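Local coordinates for protein MmoQ Response regulator (Methylococcus capsulatus, PDB 3LJX) that probably makes cyclic di-GMP from two GTP as a whole protein, its GGDEF domain lying outside this helical fragment, which carries the HDOD domain, at residues I53-N58 with T190-P195; V68-D73 with A131-F136; G99-F104 with E155-C160; V118-I123 with R221-A226. One frame throughout, in Å; residues are numbered along the deposited sequence.

The four contacts illustrate how chemistry follows place in an all-helical domain. Contact 4 is the buried one, two helices meeting through aliphatic side chains. Contacts 1, 2 and 3 are partly buried and rely on polar groups where a loop or helix end meets its neighbour: an amide on a carbonyl in contact 1, a salt bridge and a helix cap in contact 2, a serine hydroxyl bonded to a turn in contact 3. Contacts 1 and 2 touch through Asn-58 OD1 and Val-68 N, while contacts 2 and 4 touch where helix 132-141 packs on helix 106-125. Contact 3 stands apart, its centre 27 to 31 Å from the other centres.

Contact 1 of 4, residues I53-N58 with T190-P195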
loop_
_atom_site.group_PDB
_atom_site.type_symbol
_atom_site.label_atom_id
_atom_site.label_comp_id
_atom_site.label_asym_id
_atom_site.label_seq_id
_atom_site.Cartn_x
_atom_site.Cartn_y
_atom_site.Cartn_z
ATOM N N ILE A 53 -3.826 5.768 -10.148
ATOM C CA ILE A 53 -2.869 5.977 -11.228
ATOM C C ILE A 53 -2.349 4.655 -11.795
ATOM O O ILE A 53 -2.326 4.470 -13.005
ATOM C CB ILE A 53 -1.711 6.899 -10.782
ATOM C CG1 ILE A 53 -2.249 8.323 -10.607
ATOM C CG2 ILE A 53 -0.572 6.879 -11.815
ATOM C CD1 ILE A 53 -1.370 9.221 -9.779
ATOM N N LEU A 54 -1.961 3.728 -10.928
ATOM C CA LEU A 54 -1.481 2.427 -11.390
ATOM C C LEU A 54 -2.577 1.724 -12.168
ATOM O O LEU A 54 -2.337 1.103 -13.200
ATOM C CB LEU A 54 -1.064 1.548 -10.208
ATOM C CG LEU A 54 0.194 1.973 -9.460
ATOM C CD1 LEU A 54 0.513 0.963 -8.363
ATOM C CD2 LEU A 54 1.376 2.153 -10.423
ATOM N N ARG A 55 -3.789 1.829 -11.659
ATOM C CA ARG A 55 -4.909 1.139 -12.264
ATOM C C ARG A 55 -5.213 1.697 -13.656
ATOM O O ARG A 55 -5.521 0.954 -14.604
ATOM C CB ARG A 55 -6.119 1.295 -11.363
ATOM C CG ARG A 55 -7.396 0.791 -11.966
ATOM C CD ARG A 55 -8.467 0.760 -10.909
ATOM N NE ARG A 55 -9.786 0.723 -11.509
ATOM C CZ ARG A 55 -10.586 1.777 -11.603
ATOM N NH1 ARG A 55 -10.201 2.955 -11.120
ATOM N NH2 ARG A 55 -11.775 1.642 -12.176
ATOM N N PHE A 56 -5.137 3.016 -13.769
ATOM C CA PHE A 56 -5.344 3.667 -15.048
ATOM C C PHE A 56 -4.253 3.198 -16.009
ATOM O O PHE A 56 -4.540 2.787 -17.135
ATOM C CB PHE A 56 -5.311 5.192 -14.873
ATOM C CG PHE A 56 -5.280 5.959 -16.166
ATOM C CD1 PHE A 56 -4.096 6.516 -16.631
ATOM C CD2 PHE A 56 -6.441 6.148 -16.907
ATOM C CE1 PHE A 56 -4.064 7.240 -17.819
ATOM C CE2 PHE A 56 -6.416 6.872 -18.103
ATOM C CZ PHE A 56 -5.225 7.413 -18.557
ATOM N N ALA A 57 -3.006 3.235 -15.543
ATOM C CA ALA A 57 -1.851 2.948 -16.401
ATOM C C ALA A 57 -1.802 1.490 -16.793
ATOM O O ALA A 57 -1.199 1.149 -17.805
ATOM C CB ALA A 57 -0.537 3.333 -15.693
ATOM N N ASN A 58 -2.410 0.627 -15.977
ATOM C CA ASN A 58 -2.379 -0.818 -16.231
ATOM C C ASN A 58 -3.664 -1.351 -16.873
ATOM O O ASN A 58 -3.761 -2.542 -17.196
ATOM C CB ASN A 58 -2.043 -1.584 -14.935
ATOM C CG ASN A 58 -0.605 -1.326 -14.469
ATOM O OD1 ASN A 58 0.262 -1.007 -15.283
ATOM N ND2 ASN A 58 -0.354 -1.453 -13.167
ATOM N N THR A 190 -4.286 -6.974 -7.385
ATOM C CA THR A 190 -4.429 -7.736 -8.608
ATOM C C THR A 190 -5.199 -6.923 -9.661
ATOM O O THR A 190 -4.778 -6.855 -10.819
ATOM C CB THR A 190 -5.126 -9.056 -8.338
ATOM O OG1 THR A 190 -4.265 -9.870 -7.540
ATOM C CG2 THR A 190 -5.449 -9.775 -9.646
ATOM N N ASP A 191 -6.301 -6.287 -9.263
ATOM C CA ASP A 191 -7.034 -5.432 -10.203
ATOM C C ASP A 191 -6.156 -4.301 -10.729
ATOM O O ASP A 191 -6.308 -3.899 -11.873
ATOM C CB ASP A 191 -8.313 -4.832 -9.596
ATOM C CG ASP A 191 -9.248 -4.229 -10.677
ATOM O OD1 ASP A 191 -9.691 -4.996 -11.576
ATOM O OD2 ASP A 191 -9.545 -3.002 -10.640
ATOM N N TRP A 192 -5.238 -3.793 -9.902
ATOM C CA TRP A 192 -4.452 -2.620 -10.290
ATOM C C TRP A 192 -3.208 -2.957 -11.115
ATOM O O TRP A 192 -2.435 -2.065 -11.479
ATOM C CB TRP A 192 -4.074 -1.783 -9.065
ATOM C CG TRP A 192 -5.267 -1.311 -8.322
ATOM C CD1 TRP A 192 -6.575 -1.377 -8.738
ATOM C CD2 TRP A 192 -5.287 -0.717 -7.025
ATOM N NE1 TRP A 192 -7.404 -0.846 -7.774
ATOM C CE2 TRP A 192 -6.636 -0.432 -6.713
ATOM C CE3 TRP A 192 -4.294 -0.392 -6.093
ATOM C CZ2 TRP A 192 -7.016 0.158 -5.512
ATOM C CZ3 TRP A 192 -4.670 0.197 -4.900
ATOM C CH2 TRP A 192 -6.020 0.468 -4.620
ATOM N N GLY A 193 -3.013 -4.243 -11.403
ATOM C CA GLY A 193 -1.965 -4.641 -12.322
ATOM C C GLY A 193 -0.824 -5.493 -11.795
ATOM O O GLY A 193 -0.027 -5.989 -12.592
ATOM N N PHE A 194 -0.727 -5.678 -10.479
ATOM C CA PHE A 194 0.386 -6.450 -9.921
ATOM C C PHE A 194 0.282 -7.930 -10.299
ATOM O O PHE A 194 -0.773 -8.539 -10.178
ATOM C CB PHE A 194 0.452 -6.295 -8.394
ATOM C CG PHE A 194 1.022 -4.973 -7.938
ATOM C CD1 PHE A 194 2.390 -4.821 -7.744
ATOM C CD2 PHE A 194 0.192 -3.883 -7.702
ATOM C CE1 PHE A 194 2.918 -3.610 -7.321
ATOM C CE2 PHE A 194 0.714 -2.668 -7.285
ATOM C CZ PHE A 194 2.085 -2.532 -7.097
ATOM N N PRO A 195 1.381 -8.521 -10.761
ATOM C CA PRO A 195 1.316 -9.956 -11.076
ATOM C C PRO A 195 1.298 -10.814 -9.808
ATOM O O PRO A 195 1.704 -10.361 -8.734
ATOM C CB PRO A 195 2.604 -10.192 -11.876
ATOM C CG PRO A 195 3.571 -9.169 -11.340
ATOM C CD PRO A 195 2.719 -7.950 -10.996
HETATM O O HOH W 1 -5.747 -1.719 -14.269
#
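Asn-58 grips the chain just past helix 181-191 by one nearly straight hydrogen bond, its ND2 lying 2.7 Å from Trp-192 O with an N-H...O angle of 176°. The acceptor sits in the amide plane of Asn-58, and ND2 lies in the carbonyl plane on a lone pair. Because OD1 of the same amide bonds to Val-68 N, the group is held at both ends. Gly-193, at positive phi, forms the Schellman motif that closes the helix, and a beta carbon there would collide with Asn-58 ND2. A leucine in place of Asn-58 would probably leave Trp-192 O and Val-68 N without these mates and the turn less firmly fixed. A water adds a second polar link, donating to Arg-55 O at 2.7 Å and to Asp-191 O at 3.3 Å.

The charged pair is looser: Arg-55 NE stands 3.8 Å from Asp-191 OD2, a long salt bridge. The extended Arg-55 chain meets the indole on its way, CD coming within 3.6 Å of Trp-192 CD1.

Apolar contact is made by Leu-54, whose CD1 reaches Phe-194 CE2 at 3.8 Å; Thr-137 of helix 132-141 touches both side chains.

The chemistry implies a division of roles: the amide bond gives direction, while the packing of Arg-55 on Trp-192 and of Leu-54 on Phe-194, like the long ion pair, is less directional.

Contact 2 of 4, residues V68-D73 with A131-F136; sequences VASVID and APKEAF
Ala-69 and Glu-134 bring the two backbones together, their CA atoms 5.1 Å apart, and Glu-134 CA points its hydrogen at Ala-69 O across 3.5 Å with an angle of 167° at the hydrogen. That carbonyl oxygen is also hydrogen-bonded to Thr-137 OG1, one turn further along helix 132-141. Beside it the methyl of Ala-69 packs on the aliphatic part of Glu-134, CB to CG being 3.8 Å.

The polar side chains centre on Asp-73. Lys-133 leaves its helix with CG between the backbone N and the carbonyl carbon (chi1 66°) and then runs extended, crossing the Asp-73 side chain at about a right angle. Its NZ forms a salt bridge with Asp-73 OD1, which offers its syn lone pair, at 2.9 Å. The other oxygen, Asp-73 OD2, receives Ser-70 OG at 2.6 Å, from above the carboxylate plane. Ser-70 OG in turn accepts from Asp-73 N at 3.1 Å, with an N-H...O angle of 154°, so serine and aspartate hold each other by two bonds.

A water donates to Asp-73 OD2 and Glu-134 OE2 and accepts from Ala-69 N. It joins two carboxylates whose OD2 and OE2 are 4.4 Å apart; the repulsion is probably eased by Lys-133, by the Ser-70 hydroxyl and by the water, which donates to both.

Ser-70 is a classical N-cap, satisfying an amide in the first turn of helix 71-78, and here the cap doubles as a junction between that helix start and the start of helix 132-141 within the helical HDOD domain.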
loop_
_atom_site.group_PDB
_atom_site.type_symbol
_atom_site.label_atom_id
_atom_site.label_comp_id
_atom_site.label_asym_id
_atom_site.label_seq_id
_atom_site.Cartn_x
_atom_site.Cartn_y
_atom_site.Cartn_z
ATOM N N VAL A 68 2.985 -1.199 -14.896
ATOM C CA VAL A 68 3.890 -0.382 -14.092
ATOM C C VAL A 68 3.532 -0.541 -12.622
ATOM O O VAL A 68 2.414 -0.954 -12.285
ATOM C CB VAL A 68 3.831 1.136 -14.476
ATOM C CG1 VAL A 68 4.306 1.352 -15.894
ATOM C CG2 VAL A 68 2.434 1.692 -14.289
ATOM N N ALA A 69 4.480 -0.200 -11.756
ATOM C CA ALA A 69 4.335 -0.384 -10.322
ATOM C C ALA A 69 4.984 0.771 -9.563
ATOM O O ALA A 69 5.439 0.610 -8.430
ATOM C CB ALA A 69 4.951 -1.725 -9.896
ATOM N N SER A 70 5.040 1.934 -10.197
ATOM C CA SER A 70 5.426 3.156 -9.505
ATOM C C SER A 70 4.835 4.373 -10.225
ATOM O O SER A 70 4.624 4.351 -11.448
ATOM C CB SER A 70 6.942 3.280 -9.464
ATOM O OG SER A 70 7.439 3.447 -10.779
ATOM N N VAL A 71 4.574 5.442 -9.480
ATOM C CA VAL A 71 4.028 6.633 -10.105
ATOM C C VAL A 71 4.960 7.133 -11.211
ATOM O O VAL A 71 4.500 7.511 -12.290
ATOM C CB VAL A 71 3.772 7.735 -9.086
ATOM C CG1 VAL A 71 3.023 8.900 -9.737
ATOM C CG2 VAL A 71 2.982 7.171 -7.907
ATOM N N ILE A 72 6.272 7.113 -10.967
ATOM C CA ILE A 72 7.202 7.642 -11.971
ATOM C C ILE A 72 7.168 6.797 -13.260
ATOM O O ILE A 72 7.224 7.335 -14.371
ATOM C CB ILE A 72 8.623 7.777 -11.430
ATOM C CG1 ILE A 72 9.496 8.555 -12.416
ATOM C CG2 ILE A 72 9.215 6.411 -11.140
ATOM C CD1 ILE A 72 9.081 9.996 -12.590
ATOM N N ASP A 73 7.043 5.479 -13.120
ATOM C CA ASP A 73 6.889 4.632 -14.306
ATOM C C ASP A 73 5.553 4.856 -15.012
ATOM O O ASP A 73 5.482 4.821 -16.242
ATOM C CB ASP A 73 7.077 3.160 -13.962
ATOM C CG ASP A 73 8.501 2.847 -13.552
ATOM O OD1 ASP A 73 9.433 3.416 -14.174
ATOM O OD2 ASP A 73 8.685 2.045 -12.604
ATOM N N ALA A 131 12.953 -4.276 -7.925
ATOM C CA ALA A 131 13.272 -2.857 -8.101
ATOM C C ALA A 131 12.721 -2.097 -6.901
ATOM O O ALA A 131 11.532 -2.206 -6.588
ATOM C CB ALA A 131 12.658 -2.333 -9.382
ATOM N N PRO A 132 13.580 -1.338 -6.213
ATOM C CA PRO A 132 13.138 -0.638 -4.983
ATOM C C PRO A 132 11.982 0.342 -5.188
ATOM O O PRO A 132 11.109 0.449 -4.320
ATOM C CB PRO A 132 14.404 0.079 -4.500
ATOM C CG PRO A 132 15.554 -0.813 -5.048
ATOM C CD PRO A 132 15.048 -1.337 -6.382
ATOM N N LYS A 133 11.946 1.039 -6.313
ATOM C CA LYS A 133 10.818 1.941 -6.562
ATOM C C LYS A 133 9.491 1.177 -6.656
ATOM O O LYS A 133 8.442 1.691 -6.250
ATOM C CB LYS A 133 11.040 2.792 -7.815
ATOM C CG LYS A 133 11.075 2.018 -9.121
ATOM C CD LYS A 133 11.212 2.976 -10.332
ATOM C CE LYS A 133 11.898 2.267 -11.505
ATOM N NZ LYS A 133 11.957 3.098 -12.752
ATOM N N GLU A 134 9.541 -0.052 -7.180
ATOM C CA GLU A 134 8.345 -0.890 -7.267
ATOM C C GLU A 134 8.025 -1.473 -5.886
ATOM O O GLU A 134 6.848 -1.624 -5.518
ATOM C CB GLU A 134 8.535 -1.998 -8.312
ATOM C CG GLU A 134 8.774 -1.444 -9.733
ATOM C CD GLU A 134 8.956 -2.543 -10.789
ATOM O OE1 GLU A 134 9.345 -3.675 -10.427
ATOM O OE2 GLU A 134 8.703 -2.274 -11.987
ATOM N N ALA A 135 9.077 -1.793 -5.124
ATOM C CA ALA A 135 8.908 -2.312 -3.773
ATOM C C ALA A 135 8.286 -1.246 -2.874
ATOM O O ALA A 135 7.422 -1.549 -2.046
ATOM C CB ALA A 135 10.259 -2.791 -3.197
ATOM N N PHE A 136 8.727 0.002 -3.037
ATOM C CA PHE A 136 8.177 1.106 -2.254
ATOM C C PHE A 136 6.657 1.097 -2.379
ATOM O O PHE A 136 5.922 1.133 -1.389
ATOM C CB PHE A 136 8.710 2.437 -2.774
ATOM C CG PHE A 136 8.082 3.628 -2.125
ATOM C CD1 PHE A 136 6.801 4.039 -2.490
ATOM C CD2 PHE A 136 8.766 4.349 -1.150
ATOM C CE1 PHE A 136 6.209 5.149 -1.893
ATOM C CE2 PHE A 136 8.177 5.454 -0.541
ATOM C CZ PHE A 136 6.898 5.859 -0.918
HETATM O O HOH W 2 7.218 -0.139 -12.748
#

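Contact 3 of 4, residues G99-F104 with E155-C160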
loop_
_atom_site.group_PDB
_atom_site.type_symbol
_atom_site.label_atom_id
_atom_site.label_comp_id
_atom_site.label_asym_id
_atom_site.label_seq_id
_atom_site.Cartn_x
_atom_site.Cartn_y
_atom_site.Cartn_z
ATOM N N GLY A 99 -11.858 10.615 7.344
ATOM C CA GLY A 99 -12.870 9.878 6.613
ATOM C C GLY A 99 -14.052 9.453 7.470
ATOM O O GLY A 99 -14.099 9.688 8.679
ATOM N N ARG A 100 -15.012 8.802 6.832
ATOM C CA ARG A 100 -16.284 8.507 7.460
ATOM C C ARG A 100 -16.257 7.407 8.532
ATOM O O ARG A 100 -17.066 7.451 9.456
ATOM C CB ARG A 100 -17.339 8.220 6.385
ATOM C CG ARG A 100 -17.800 9.480 5.663
ATOM C CD ARG A 100 -18.595 9.176 4.396
ATOM N NE ARG A 100 -19.229 10.381 3.855
ATOM C CZ ARG A 100 -18.601 11.305 3.127
ATOM N NH1 ARG A 100 -17.308 11.174 2.847
ATOM N NH2 ARG A 100 -19.265 12.368 2.683
ATOM N N CYS A 101 -15.346 6.432 8.431
ATOM C CA CYS A 101 -15.309 5.332 9.412
ATOM C C CYS A 101 -14.788 5.789 10.777
ATOM O O CYS A 101 -13.574 5.894 11.002
ATOM C CB CYS A 101 -14.493 4.138 8.905
ATOM S SG CYS A 101 -14.467 2.742 10.067
ATOM N N GLU A 102 -15.721 6.043 11.689
ATOM C CA GLU A 102 -15.419 6.653 12.981
ATOM C C GLU A 102 -14.258 5.972 13.729
ATOM O O GLU A 102 -13.311 6.642 14.173
ATOM C CB GLU A 102 -16.691 6.679 13.843
ATOM C CG GLU A 102 -16.555 7.425 15.160
ATOM C CD GLU A 102 -17.897 7.650 15.847
ATOM O OE1 GLU A 102 -18.950 7.552 15.170
ATOM O OE2 GLU A 102 -17.897 7.933 17.067
ATOM N N ALA A 103 -14.324 4.647 13.852
ATOM C CA ALA A 103 -13.332 3.907 14.633
ATOM C C ALA A 103 -11.982 3.654 13.925
ATOM O O ALA A 103 -11.035 3.198 14.553
ATOM C CB ALA A 103 -13.932 2.592 15.149
ATOM N N PHE A 104 -11.890 3.958 12.634
ATOM C CA PHE A 104 -10.647 3.735 11.890
ATOM C C PHE A 104 -9.663 4.892 12.058
ATOM O O PHE A 104 -9.989 6.058 11.808
ATOM C CB PHE A 104 -10.932 3.508 10.403
ATOM C CG PHE A 104 -9.737 3.019 9.608
ATOM C CD1 PHE A 104 -9.235 1.727 9.800
ATOM C CD2 PHE A 104 -9.149 3.826 8.639
ATOM C CE1 PHE A 104 -8.146 1.260 9.059
ATOM C CE2 PHE A 104 -8.068 3.369 7.888
ATOM C CZ PHE A 104 -7.567 2.079 8.099
ATOM N N GLU A 155 -19.882 2.459 9.009
ATOM C CA GLU A 155 -20.582 2.135 10.254
ATOM C C GLU A 155 -20.457 0.663 10.614
ATOM O O GLU A 155 -20.259 0.314 11.781
ATOM C CB GLU A 155 -22.065 2.535 10.194
ATOM C CG GLU A 155 -22.302 4.030 10.027
ATOM C CD GLU A 155 -21.832 4.843 11.224
ATOM O OE1 GLU A 155 -21.842 4.306 12.353
ATOM O OE2 GLU A 155 -21.457 6.021 11.034
ATOM N N GLU A 156 -20.584 -0.212 9.627
ATOM C CA GLU A 156 -20.401 -1.629 9.916
ATOM C C GLU A 156 -18.970 -1.891 10.357
ATOM O O GLU A 156 -18.733 -2.634 11.310
ATOM C CB GLU A 156 -20.749 -2.493 8.710
ATOM C CG GLU A 156 -22.239 -2.689 8.527
ATOM C CD GLU A 156 -22.762 -3.941 9.206
ATOM O OE1 GLU A 156 -21.957 -4.809 9.606
ATOM O OE2 GLU A 156 -23.992 -4.063 9.326
ATOM N N TYR A 157 -18.014 -1.261 9.684
ATOM C CA TYR A 157 -16.620 -1.539 9.985
ATOM C C TYR A 157 -16.234 -0.966 11.347
ATOM O O TYR A 157 -15.423 -1.558 12.044
ATOM C CB TYR A 157 -15.684 -1.052 8.876
ATOM C CG TYR A 157 -14.323 -1.719 8.890
ATOM C CD1 TYR A 157 -14.205 -3.107 8.949
ATOM C CD2 TYR A 157 -13.156 -0.967 8.832
ATOM C CE1 TYR A 157 -12.959 -3.725 8.951
ATOM C CE2 TYR A 157 -11.903 -1.572 8.829
ATOM C CZ TYR A 157 -11.811 -2.955 8.892
ATOM O OH TYR A 157 -10.564 -3.564 8.895
ATOM N N SER A 158 -16.832 0.157 11.745
ATOM C CA SER A 158 -16.628 0.661 13.119
ATOM C C SER A 158 -17.050 -0.358 14.173
ATOM O O SER A 158 -16.352 -0.548 15.165
ATOM C CB SER A 158 -17.347 1.983 13.364
ATOM O OG SER A 158 -16.631 3.065 12.798
ATOM N N GLU A 159 -18.181 -1.025 13.962
ATOM C CA GLU A 159 -18.556 -2.132 14.837
ATOM C C GLU A 159 -17.433 -3.178 14.910
ATOM O O GLU A 159 -16.982 -3.542 15.998
ATOM C CB GLU A 159 -19.845 -2.806 14.374
ATOM C CG GLU A 159 -21.092 -1.952 14.461
ATOM C CD GLU A 159 -22.334 -2.695 13.956
ATOM O OE1 GLU A 159 -22.302 -3.949 13.920
ATOM O OE2 GLU A 159 -23.336 -2.028 13.597
ATOM N N CYS A 160 -16.988 -3.672 13.758
ATOM C CA CYS A 160 -15.939 -4.687 13.757
ATOM C C CYS A 160 -14.697 -4.201 14.504
ATOM O O CYS A 160 -14.138 -4.911 15.333
ATOM C CB CYS A 160 -15.567 -5.075 12.331
ATOM S SG CYS A 160 -16.938 -5.760 11.382
HETATM O O HOH W 3 -19.838 4.658 14.235
#
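Ser-158 turns OG beside its backbone N and anti to its carbonyl carbon (chi1 -78°), while Cys-101 across from it carries SG anti to the backbone N (chi1 -178°); these torsions bring the hydroxyl to the turn's amides and the sulfur alongside helix 154-163. Ser-158 OG accepts from Ala-103 N at 3.0 Å, with an N-H...O angle of 171°. The same oxygen is hydrogen-bonded to Pro-154 O, one turn back at the start of its own helix, so two partners fix the rotation of the hydroxyl. The methyl of Ala-103 lies next to it, CB to Ser-158 OG measuring 3.6 Å.

The amide that Ser-158 receives belongs to a type I beta turn from Cys-101 to Phe-104, closed by Phe-104 N to Cys-101 O at 3.0 Å. The turn lies in the loop that leads into helix 106-125, and the contact seats it on helix 154-163 in the HDOD region.

Cys-101, which is buried, makes a sulfur-aromatic contact with the rim of Tyr-157: SG is 5.4 Å from the ring centroid and comes to 4.1 Å from CD2. Phe-104 CD1 meets the same edge, 4.4 Å from Tyr-157 CE2. Ala-150 of helix 144-152 touches all three of these side chains, and the phenol hydroxyl of Tyr-157 is hydrogen-bonded to Glu-173 OE2.

Toward solvent, two acidic chains approach a shared water, which lies 2.8 Å from Glu-155 OE1 and 3.2 Å from Glu-102 OE1.

Contact 4 of 4, residues V118-I123 with R221-A226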
loop_
_atom_site.group_PDB
_atom_site.type_symbol
_atom_site.label_atom_id
_atom_site.label_comp_id
_atom_site.label_asym_id
_atom_site.label_seq_id
_atom_site.Cartn_x
_atom_site.Cartn_y
_atom_site.Cartn_z
ATOM N N VAL A 118 8.731 3.305 2.842
ATOM C CA VAL A 118 10.092 3.843 2.919
ATOM C C VAL A 118 11.071 2.777 3.402
ATOM O O VAL A 118 12.166 2.610 2.836
ATOM C CB VAL A 118 10.174 5.051 3.865
ATOM C CG1 VAL A 118 11.635 5.350 4.214
ATOM C CG2 VAL A 118 9.484 6.265 3.244
ATOM N N ALA A 119 10.667 2.040 4.435
ATOM C CA ALA A 119 11.489 0.942 4.947
ATOM C C ALA A 119 11.742 -0.136 3.891
ATOM O O ALA A 119 12.865 -0.628 3.752
ATOM C CB ALA A 119 10.867 0.323 6.217
ATOM N N LEU A 120 10.701 -0.512 3.156
ATOM C CA LEU A 120 10.846 -1.600 2.199
ATOM C C LEU A 120 11.764 -1.158 1.071
ATOM O O LEU A 120 12.597 -1.927 0.587
ATOM C CB LEU A 120 9.486 -2.054 1.661
ATOM C CG LEU A 120 9.543 -3.268 0.729
ATOM C CD1 LEU A 120 10.277 -4.477 1.377
ATOM C CD2 LEU A 120 8.141 -3.655 0.273
ATOM N N GLN A 121 11.626 0.095 0.664
ATOM C CA GLN A 121 12.523 0.639 -0.342
ATOM C C GLN A 121 13.977 0.557 0.085
ATOM O O GLN A 121 14.818 0.098 -0.694
ATOM C CB GLN A 121 12.178 2.087 -0.677
ATOM C CG GLN A 121 13.224 2.722 -1.572
ATOM C CD GLN A 121 12.640 3.775 -2.465
ATOM O OE1 GLN A 121 12.068 4.759 -1.995
ATOM N NE2 GLN A 121 12.777 3.581 -3.772
ATOM N N SER A 122 14.281 0.989 1.316
ATOM C CA SER A 122 15.665 0.914 1.837
ATOM C C SER A 122 16.196 -0.505 1.877
ATOM O O SER A 122 17.298 -0.784 1.414
ATOM C CB SER A 122 15.788 1.509 3.242
ATOM O OG SER A 122 15.803 2.918 3.190
ATOM N N ILE A 123 15.420 -1.394 2.476
ATOM C CA ILE A 123 15.785 -2.798 2.506
ATOM C C ILE A 123 16.096 -3.321 1.097
ATOM O O ILE A 123 17.192 -3.821 0.847
ATOM C CB ILE A 123 14.683 -3.635 3.163
ATOM C CG1 ILE A 123 14.581 -3.264 4.646
ATOM C CG2 ILE A 123 14.958 -5.117 2.967
ATOM C CD1 ILE A 123 13.312 -3.746 5.339
ATOM N N ARG A 221 10.311 -12.232 3.173
ATOM C CA ARG A 221 11.032 -11.899 4.402
ATOM C C ARG A 221 11.366 -10.403 4.438
ATOM O O ARG A 221 11.374 -9.791 5.506
ATOM C CB ARG A 221 12.290 -12.751 4.561
ATOM C CG ARG A 221 12.001 -14.183 5.040
ATOM C CD ARG A 221 13.279 -15.015 5.256
ATOM N NE ARG A 221 13.841 -15.471 3.987
ATOM C CZ ARG A 221 13.389 -16.527 3.318
ATOM N NH1 ARG A 221 12.372 -17.241 3.802
ATOM N NH2 ARG A 221 13.942 -16.871 2.162
ATOM N N GLN A 222 11.592 -9.802 3.272
ATOM C CA GLN A 222 11.867 -8.365 3.216
ATOM C C GLN A 222 10.635 -7.544 3.553
ATOM O O GLN A 222 10.724 -6.508 4.235
ATOM C CB GLN A 222 12.402 -7.963 1.854
ATOM C CG GLN A 222 13.806 -8.515 1.533
ATOM C CD GLN A 222 14.168 -8.299 0.062
ATOM O OE1 GLN A 222 13.296 -8.369 -0.823
ATOM N NE2 GLN A 222 15.449 -8.034 -0.204
ATOM N N LEU A 223 9.489 -8.022 3.084
ATOM C CA LEU A 223 8.207 -7.394 3.382
ATOM C C LEU A 223 7.906 -7.509 4.868
ATOM O O LEU A 223 7.540 -6.522 5.508
ATOM C CB LEU A 223 7.091 -8.063 2.585
ATOM C CG LEU A 223 6.930 -7.556 1.154
ATOM C CD1 LEU A 223 6.509 -8.691 0.193
ATOM C CD2 LEU A 223 5.932 -6.395 1.153
ATOM N N ALA A 224 8.079 -8.716 5.410
ATOM C CA ALA A 224 7.805 -8.970 6.821
ATOM C C ALA A 224 8.679 -8.057 7.674
ATOM O O ALA A 224 8.221 -7.495 8.666
ATOM C CB ALA A 224 8.047 -10.466 7.180
ATOM N N LEU A 225 9.934 -7.885 7.267
ATOM C CA LEU A 225 10.829 -7.015 8.008
ATOM C C LEU A 225 10.393 -5.541 7.939
ATOM O O LEU A 225 10.458 -4.825 8.939
ATOM C CB LEU A 225 12.246 -7.164 7.504
ATOM C CG LEU A 225 13.275 -6.804 8.549
ATOM C CD1 LEU A 225 13.128 -7.735 9.752
ATOM C CD2 LEU A 225 14.644 -6.925 7.922
ATOM N N ALA A 226 9.946 -5.087 6.771
ATOM C CA ALA A 226 9.471 -3.711 6.651
ATOM C C ALA A 226 8.262 -3.508 7.557
ATOM O O ALA A 226 8.120 -2.463 8.196
ATOM C CB ALA A 226 9.101 -3.379 5.209
#
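Leu-120 and Ala-226 meet where helix 106-125 packs against helix 214-233, an oblique, broadly antiparallel helix pair in a wholly helical fold. The axes of the two short segments come within 8.9 Å, at 137° between their N-to-C directions. The backbones are nearest at Leu-120 and Ala-226, where the small Ala-226 CB rests 3.8 Å from Leu-120 CB, and the methyl of Ala-119 also touches Ala-226 CB.

The tight part is built by the branches of Leu-120. Its chi1 of -176° sets CG anti to the backbone N. Of the two methyls beyond, CD1 lies 3.5 Å from Gln-222 O and CD2 packs 3.6 Å from Leu-223 CD2. Leu-223 starts away from this face, yet its CD2 swings back to meet the fork. Ala-135 of helix 132-141 also touches Leu-120. An alanine in place of Leu-120 would probably open a gap beside Leu-223 CD2 and Gln-222 O, while the touch with Ala-226 through CB would remain.

The looser part lies on the Ile-123 side, still buried rather than open to solvent. The Ile-123 and Gln-222 side chains run antiparallel alongside one another, and the methyl CG2 meets the aliphatic stem of the glutamine. The polar end of Gln-222 is taken up elsewhere, OE1 being hydrogen-bonded to Thr-129 OG1. Ile-123 CD1 has wider spacings, with Leu-225 CB 4.2 Å away, and Leu-247 and Ala-251 of helix 245-254 touch Leu-225. The same CD1 also stands 3.9 Å from Ala-226 N, an amide already bonded to Gln-222 O.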